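Long-range contacts in putative sugar ABC transporter, substrate-binding protein (Clostridium phytofermentans, PDB 4WZZ), which binds L-rhamnose between two lobes and probably serves as the extracytoplasmic substrate-binding component of a sugar ABC transporter: residues Met168-Asp173 / Tyr293-Asn298; Ser178-Val183 / Lys211-Gly216; Gln230-Leu235 / Ala256-Asp261. All blocks are in the same frame, centred on the assembly; numbering follows the deposited sequence.

Contact 1 (Met168-Asp173 / Tyr293-Asn298); sequences MDAILD and YMFLWN
Tyr293 brings the CE2 corner of its ring against Ala170 of helix 160-174, with Ala170 CB 3.6 Å from Tyr293 CE2. The pairing belongs to one lobe of a periplasmic binding protein fold, where a helix flanking the parallel sheet meets the short strand 294-296 of the segment 293-298, which runs on to the sugar pocket at Trp297. The small alanine faces the strand and is shared by two rings: Phe295 turns its edge to the same methyl, CE1 standing 4.0 Å from Ala170 CB, nearly in the ring plane. The CA atoms of Ala170 and Met294 are 7.9 Å apart, consistent with the small side chain. Tyr293 CG sits between its own backbone N and carbonyl carbon (chi1 56°), and this sends the phenol along the helix to Asp173, one turn beyond Ala170. Lys358, on the antiparallel partner strand 357-359, makes a cation-pi contact with the ring, while the hydroxyl is bonded to Asp173. Tyr293 OH donates a hydrogen bond to Asp173 OD2, 2.6 Å long, with carboxylate and ring only 29° from coplanar, and it uses the anti lone pair of that oxygen.

Contact 2 (Ser178-Val183 / Lys211-Gly216); sequences SGDWAV and KLNLIG
Trp181 is bonded to the neighbouring strand through both its backbone N and O: the N meets Asn213 O at 2.9 Å, and the O receives Ile215 N at 2.8 Å, almost straight (176° at the hydrogen). Gly179 makes the same two-way connection with Lys211 and Asn213, giving parallel bridges Gly179-Leu212, Asp180-Asn213 and Trp181-Leu214. The pattern then slips by one residue, like a beta bulge: Val183 N bonds to Gly216 O instead of Ile215 O. One side-chain bond joins the strands: Asn213 ND2 approaches Asp180 OD1 at 3.2 Å from above the carboxylate plane, the side chains lying alongside. Asp180 OD2 comes close to Asp238 OD2, a pairing of like groups that may raise the pKa of one.

On the sheet face of Trp181, Leu214 places CD1 3.6 Å from the centre of the six-membered ring, 3° off its normal, a CH-pi contact. Leu214 CG lies anti to the backbone N (chi1 174°), bringing the branch over the indole. On the other face, with Asp180 and Asn213, Ala182 CB packs against Ile215 CG1 at 3.6 Å. With helix 191-203 connecting the strands, this is the beta-alpha-beta crossover of the Rossmann-like lobe of periplasmic binding proteins.

Contact 3 (Gln230-Leu235 / Ala256-Asp261); sequences QTEAIL and AKVLQD
Val258 fits its CG1 methyl against Thr231 CG2 at 3.7 Å, the closest approach between the two segments. The two side chains run antiparallel, flank to flank, and the valine also borders the neighbouring residue, with CG1 4.1 Å from the aliphatic CG of Glu232, whose chain lies nearly perpendicular to it. One turn further along the first helix, Leu235 takes over: its CD1 methyl lies 4.1 Å from CD2 of Leu259, and the same CD1 reaches Val258 CG1 at the longer distance of 4.3 Å. Every contact across the interface is therefore carbon on carbon, and no hydrogen bond crosses it.

The short helical segments run at 56° to each other with their axes 9.8 Å apart, a separation usual for helices that pack through side chains of moderate size. Both helices belong to the alpha/beta lobe of the periplasmic binding protein fold, where helix 224-237 follows strand 212-219 and helix 249-261 follows strand 243-246, packing beside each other along the parallel sheet.

What orients the threonine is its torsion and its hydroxyl. CG2 stands anti to the backbone N, facing the valine, while OG1 (chi1 -59°) turns back to hydrogen-bond to the carbonyl O of Ser227, one turn earlier in its own helix. Glu232 behaves likewise: its carbon chain contributes to the packing, while its carboxylate makes a salt bridge with Lys262, linking the middle of the first helix to the residue just past the end of the second. Leu184 of strand 179-185 touches Thr231 from the sheet side, and Cys228 and Leu264 add to the packing round Val258 and Leu235. Within the second helix, and not across the interface, Lys257 NZ and Asp261 OD2 form a salt bridge of 2.7 Å, using the syn lone pair of the carboxylate.

How the contacts relate
Following the chain from the N terminus, the first segment involved is 168-173, on helix 160-174, the earlier half of contact 1, whose partner 293-298 arrives 120 residues later. Contacts 2 and 3 are both nested inside that long loop and lie in series: 178-183 pairs with 211-216 before 230-235 finds 256-261. Contact 1 touches contact 2 where Ile171 CD1 packs on Trp181 CZ3 at 3.4 Å, so the helix bears on one face of the parallel sheet. Contact 2 touches contact 3 through Ala182 and Ile234, whereas contacts 1 and 3 stay about 9 Å apart at their nearest atoms. Sheet edge, flanking helices and the short strand leading to the sugar pocket are thereby joined in one lobe.

Contact 1 (Met168-Asp173 / Tyr293-Asn298)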
# COMPACT_ATOMS: atom_id res chain seq x y z
N MSE A 168 8.46 -8.34 10.36
CA MSE A 168 9.17 -8.60 11.62
C MSE A 168 10.10 -9.79 11.46
O MSE A 168 11.22 -9.77 11.95
CB MSE A 168 8.22 -8.82 12.79
CG MSE A 168 7.57 -7.54 13.32
SE MSE A 168 8.86 -6.07 13.69
CE MSE A 168 10.19 -7.08 14.71
N ASP A 169 9.62 -10.84 10.80
CA ASP A 169 10.46 -12.03 10.59
C ASP A 169 11.64 -11.68 9.70
O ASP A 169 12.75 -12.17 9.94
CB ASP A 169 9.65 -13.19 10.01
CG ASP A 169 8.71 -13.84 11.04
OD1 ASP A 169 8.97 -13.70 12.25
OD2 ASP A 169 7.71 -14.49 10.63
N ALA A 170 11.44 -10.80 8.72
CA ALA A 170 12.54 -10.34 7.89
C ALA A 170 13.58 -9.60 8.71
O ALA A 170 14.78 -9.85 8.60
CB ALA A 170 12.04 -9.44 6.76
N ILE A 171 13.13 -8.69 9.56
CA ILE A 171 14.08 -7.95 10.40
C ILE A 171 14.86 -8.90 11.30
O ILE A 171 16.07 -8.78 11.44
CB ILE A 171 13.36 -6.87 11.23
CG1 ILE A 171 12.79 -5.76 10.30
CG2 ILE A 171 14.30 -6.26 12.23
CD1 ILE A 171 11.52 -5.13 10.86
N LEU A 172 14.16 -9.86 11.90
CA LEU A 172 14.79 -10.79 12.81
C LEU A 172 15.88 -11.59 12.09
O LEU A 172 16.95 -11.84 12.62
CB LEU A 172 13.75 -11.72 13.42
CG LEU A 172 14.30 -12.73 14.43
CD1 LEU A 172 14.84 -12.02 15.67
CD2 LEU A 172 13.25 -13.74 14.82
N ASP A 173 15.57 -12.01 10.87
CA ASP A 173 16.49 -12.80 10.06
C ASP A 173 17.69 -11.96 9.63
O ASP A 173 18.84 -12.30 9.88
CB ASP A 173 15.75 -13.31 8.82
CG ASP A 173 16.64 -14.09 7.87
OD1 ASP A 173 17.58 -14.78 8.34
OD2 ASP A 173 16.39 -14.03 6.66
N TYR A 293 15.95 -9.25 0.78
CA TYR A 293 14.61 -9.55 0.29
C TYR A 293 13.63 -8.55 0.85
O TYR A 293 13.92 -7.83 1.82
CB TYR A 293 14.16 -10.98 0.59
CG TYR A 293 14.18 -11.40 2.06
CD1 TYR A 293 15.31 -11.97 2.62
CD2 TYR A 293 13.04 -11.27 2.86
CE1 TYR A 293 15.32 -12.38 3.95
CE2 TYR A 293 13.05 -11.70 4.20
CZ TYR A 293 14.19 -12.25 4.72
OH TYR A 293 14.25 -12.67 6.04
N MSE A 294 12.50 -8.46 0.17
CA MSE A 294 11.43 -7.55 0.59
C MSE A 294 10.10 -8.14 0.12
O MSE A 294 10.07 -9.27 -0.38
CB MSE A 294 11.68 -6.15 0.02
CG MSE A 294 11.87 -6.10 -1.46
SE MSE A 294 10.15 -5.93 -2.35
CE MSE A 294 10.82 -5.65 -4.23
N PHE A 295 9.01 -7.42 0.33
CA PHE A 295 7.69 -7.95 0.02
C PHE A 295 6.83 -6.94 -0.71
O PHE A 295 6.98 -5.74 -0.55
CB PHE A 295 6.95 -8.33 1.32
CG PHE A 295 7.71 -9.28 2.18
CD1 PHE A 295 8.69 -8.81 3.03
CD2 PHE A 295 7.47 -10.65 2.13
CE1 PHE A 295 9.43 -9.68 3.80
CE2 PHE A 295 8.21 -11.51 2.93
CZ PHE A 295 9.18 -11.02 3.74
N LEU A 296 5.89 -7.45 -1.50
CA LEU A 296 4.81 -6.59 -1.97
C LEU A 296 3.66 -7.49 -2.37
O LEU A 296 3.37 -8.48 -1.67
CB LEU A 296 5.29 -5.66 -3.10
CG LEU A 296 4.47 -4.36 -3.23
CD1 LEU A 296 4.82 -3.38 -2.12
CD2 LEU A 296 4.66 -3.72 -4.62
N TRP A 297 3.02 -7.16 -3.49
CA TRP A 297 1.77 -7.73 -3.98
C TRP A 297 1.62 -7.06 -5.33
O TRP A 297 2.39 -6.15 -5.64
CB TRP A 297 0.56 -7.39 -3.06
CG TRP A 297 0.47 -5.94 -2.84
CD1 TRP A 297 -0.05 -5.01 -3.67
CD2 TRP A 297 1.01 -5.24 -1.72
NE1 TRP A 297 0.11 -3.76 -3.14
CE2 TRP A 297 0.78 -3.87 -1.94
CE3 TRP A 297 1.67 -5.65 -0.56
CZ2 TRP A 297 1.18 -2.89 -1.02
CZ3 TRP A 297 2.05 -4.68 0.35
CH2 TRP A 297 1.82 -3.32 0.10
N ASN A 298 0.66 -7.47 -6.15
CA ASN A 298 0.56 -6.90 -7.47
C ASN A 298 -0.33 -5.66 -7.46
O ASN A 298 -1.55 -5.79 -7.29
CB ASN A 298 0.03 -7.95 -8.46
CG ASN A 298 0.05 -7.47 -9.90
OD1 ASN A 298 -0.12 -6.28 -10.18
ND2 ASN A 298 0.23 -8.40 -10.84

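Contact 2 (Ser178-Val183 / Lys211-Gly216)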
# COMPACT_ATOMS: atom_id res chain seq x y z
N SER A 178 19.36 -9.91 16.53
CA SER A 178 19.44 -8.87 17.55
C SER A 178 19.87 -7.56 16.92
O SER A 178 20.41 -7.53 15.82
CB SER A 178 20.47 -9.23 18.61
OG SER A 178 21.75 -9.32 18.03
N GLY A 179 19.64 -6.48 17.64
CA GLY A 179 20.14 -5.18 17.21
C GLY A 179 19.07 -4.14 17.02
O GLY A 179 17.87 -4.42 17.12
N ASP A 180 19.53 -2.94 16.70
CA ASP A 180 18.66 -1.80 16.52
C ASP A 180 18.11 -1.76 15.11
O ASP A 180 18.79 -2.14 14.14
CB ASP A 180 19.42 -0.51 16.77
CG ASP A 180 19.87 -0.33 18.20
OD1 ASP A 180 19.25 -0.89 19.14
OD2 ASP A 180 20.85 0.40 18.39
N TRP A 181 16.86 -1.32 14.98
CA TRP A 181 16.28 -1.14 13.67
C TRP A 181 15.35 0.07 13.72
O TRP A 181 15.01 0.57 14.79
CB TRP A 181 15.57 -2.40 13.19
CG TRP A 181 14.37 -2.82 14.01
CD1 TRP A 181 14.38 -3.41 15.24
CD2 TRP A 181 13.00 -2.66 13.64
NE1 TRP A 181 13.09 -3.64 15.65
CE2 TRP A 181 12.23 -3.21 14.68
CE3 TRP A 181 12.36 -2.14 12.52
CZ2 TRP A 181 10.83 -3.21 14.64
CZ3 TRP A 181 10.99 -2.17 12.47
CH2 TRP A 181 10.24 -2.69 13.53
N ALA A 182 15.00 0.57 12.55
CA ALA A 182 14.15 1.74 12.44
C ALA A 182 13.14 1.57 11.31
O ALA A 182 13.36 0.81 10.38
CB ALA A 182 14.99 3.00 12.19
N VAL A 183 12.02 2.28 11.43
CA VAL A 183 11.05 2.34 10.35
C VAL A 183 11.17 3.65 9.60
O VAL A 183 11.21 4.73 10.21
CB VAL A 183 9.62 2.27 10.89
CG1 VAL A 183 8.62 2.52 9.77
CG2 VAL A 183 9.40 0.91 11.60
N LYS A 211 15.47 -9.43 21.48
CA LYS A 211 16.80 -8.81 21.32
C LYS A 211 16.87 -7.75 20.24
O LYS A 211 17.94 -7.18 20.01
CB LYS A 211 17.85 -9.88 21.02
CG LYS A 211 18.04 -10.88 22.14
CD LYS A 211 18.57 -12.19 21.59
CE LYS A 211 20.02 -12.42 21.93
NZ LYS A 211 20.18 -13.24 23.16
N LEU A 212 15.75 -7.50 19.56
CA LEU A 212 15.64 -6.40 18.61
C LEU A 212 15.20 -5.15 19.35
O LEU A 212 14.48 -5.24 20.34
CB LEU A 212 14.60 -6.75 17.54
CG LEU A 212 14.91 -7.94 16.64
CD1 LEU A 212 13.76 -8.22 15.68
CD2 LEU A 212 16.19 -7.68 15.85
N ASN A 213 15.64 -3.99 18.89
CA ASN A 213 15.22 -2.73 19.48
C ASN A 213 14.79 -1.76 18.38
O ASN A 213 15.61 -1.35 17.56
CB ASN A 213 16.33 -2.13 20.31
CG ASN A 213 15.93 -0.81 20.95
OD1 ASN A 213 14.97 -0.73 21.73
ND2 ASN A 213 16.66 0.25 20.62
N LEU A 214 13.51 -1.41 18.38
CA LEU A 214 12.98 -0.42 17.46
C LEU A 214 13.32 0.98 17.96
O LEU A 214 12.86 1.38 19.04
CB LEU A 214 11.46 -0.58 17.32
CG LEU A 214 10.78 0.49 16.47
CD1 LEU A 214 11.39 0.62 15.05
CD2 LEU A 214 9.30 0.21 16.38
N ILE A 215 14.14 1.71 17.22
CA ILE A 215 14.58 3.03 17.67
C ILE A 215 13.54 4.10 17.43
O ILE A 215 13.54 5.12 18.10
CB ILE A 215 15.93 3.45 17.07
CG1 ILE A 215 15.80 3.77 15.59
CG2 ILE A 215 16.96 2.38 17.31
CD1 ILE A 215 17.12 4.20 14.96
N GLY A 216 12.66 3.88 16.46
CA GLY A 216 11.61 4.81 16.19
C GLY A 216 11.14 4.81 14.76
O GLY A 216 11.65 4.04 13.93

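Contact 3 (Gln230-Leu235 / Ala256-Asp261)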
# COMPACT_ATOMS: atom_id res chain seq x y z
N GLN A 230 15.50 11.54 5.30
CA GLN A 230 15.18 10.82 6.53
C GLN A 230 16.06 9.58 6.70
O GLN A 230 16.38 9.21 7.82
CB GLN A 230 13.70 10.46 6.60
CG GLN A 230 12.81 11.68 6.79
CD GLN A 230 13.18 12.50 8.01
OE1 GLN A 230 13.35 11.98 9.11
NE2 GLN A 230 13.34 13.81 7.81
N THR A 231 16.47 8.95 5.61
CA THR A 231 17.42 7.85 5.72
C THR A 231 18.72 8.36 6.32
O THR A 231 19.29 7.71 7.19
CB THR A 231 17.68 7.15 4.35
OG1 THR A 231 16.44 6.66 3.84
CG2 THR A 231 18.64 5.97 4.51
N GLU A 232 19.21 9.50 5.85
CA GLU A 232 20.43 10.09 6.42
C GLU A 232 20.23 10.42 7.90
O GLU A 232 21.14 10.22 8.71
CB GLU A 232 20.85 11.37 5.66
CG GLU A 232 21.30 11.05 4.24
CD GLU A 232 22.11 12.17 3.60
OE1 GLU A 232 21.49 13.08 3.01
OE2 GLU A 232 23.35 12.13 3.69
N ALA A 233 19.03 10.88 8.25
CA ALA A 233 18.71 11.21 9.64
C ALA A 233 18.73 9.96 10.51
O ALA A 233 19.20 10.02 11.66
CB ALA A 233 17.35 11.89 9.74
N ILE A 234 18.17 8.86 10.00
CA ILE A 234 18.21 7.58 10.70
C ILE A 234 19.68 7.18 11.00
O ILE A 234 20.04 6.83 12.13
CB ILE A 234 17.52 6.47 9.90
CG1 ILE A 234 16.00 6.71 9.90
CG2 ILE A 234 17.89 5.10 10.46
CD1 ILE A 234 15.27 5.89 8.89
N LEU A 235 20.51 7.26 9.97
CA LEU A 235 21.91 6.85 10.08
C LEU A 235 22.68 7.73 11.06
O LEU A 235 23.53 7.25 11.81
CB LEU A 235 22.56 6.88 8.69
CG LEU A 235 22.06 5.83 7.69
CD1 LEU A 235 22.61 6.12 6.31
CD2 LEU A 235 22.40 4.41 8.11
N ALA A 256 17.51 2.68 -0.28
CA ALA A 256 18.49 1.86 -1.00
C ALA A 256 19.54 2.72 -1.69
O ALA A 256 20.76 2.40 -1.69
CB ALA A 256 17.80 0.97 -2.00
N LYS A 257 19.09 3.79 -2.31
CA LYS A 257 19.97 4.71 -3.02
C LYS A 257 20.97 5.34 -2.06
O LYS A 257 22.17 5.38 -2.35
CB LYS A 257 19.15 5.80 -3.73
CG LYS A 257 19.99 6.84 -4.46
CD LYS A 257 20.90 6.23 -5.52
CE LYS A 257 21.31 7.25 -6.60
NZ LYS A 257 22.08 8.42 -6.06
N VAL A 258 20.49 5.79 -0.91
CA VAL A 258 21.35 6.37 0.11
C VAL A 258 22.36 5.36 0.63
O VAL A 258 23.55 5.66 0.74
CB VAL A 258 20.50 6.97 1.27
CG1 VAL A 258 21.38 7.39 2.44
CG2 VAL A 258 19.65 8.14 0.79
N LEU A 259 21.92 4.15 0.96
CA LEU A 259 22.85 3.15 1.51
C LEU A 259 23.90 2.79 0.48
O LEU A 259 25.07 2.58 0.81
CB LEU A 259 22.11 1.90 1.96
CG LEU A 259 21.14 2.08 3.13
CD1 LEU A 259 20.47 0.74 3.41
CD2 LEU A 259 21.84 2.64 4.37
N GLN A 260 23.51 2.72 -0.79
CA GLN A 260 24.49 2.44 -1.85
C GLN A 260 25.48 3.59 -1.98
O GLN A 260 26.70 3.37 -2.04
CB GLN A 260 23.79 2.20 -3.18
CG GLN A 260 24.72 1.78 -4.30
CD GLN A 260 23.96 1.58 -5.60
OE1 GLN A 260 23.67 0.45 -6.00
NE2 GLN A 260 23.63 2.67 -6.26
N ASP A 261 24.98 4.82 -2.02
CA ASP A 261 25.86 5.97 -2.19
C ASP A 261 26.86 6.09 -1.04
O ASP A 261 28.01 6.49 -1.25
CB ASP A 261 25.07 7.27 -2.29
CG ASP A 261 24.38 7.44 -3.64
OD1 ASP A 261 24.68 6.68 -4.60
OD2 ASP A 261 23.52 8.34 -3.74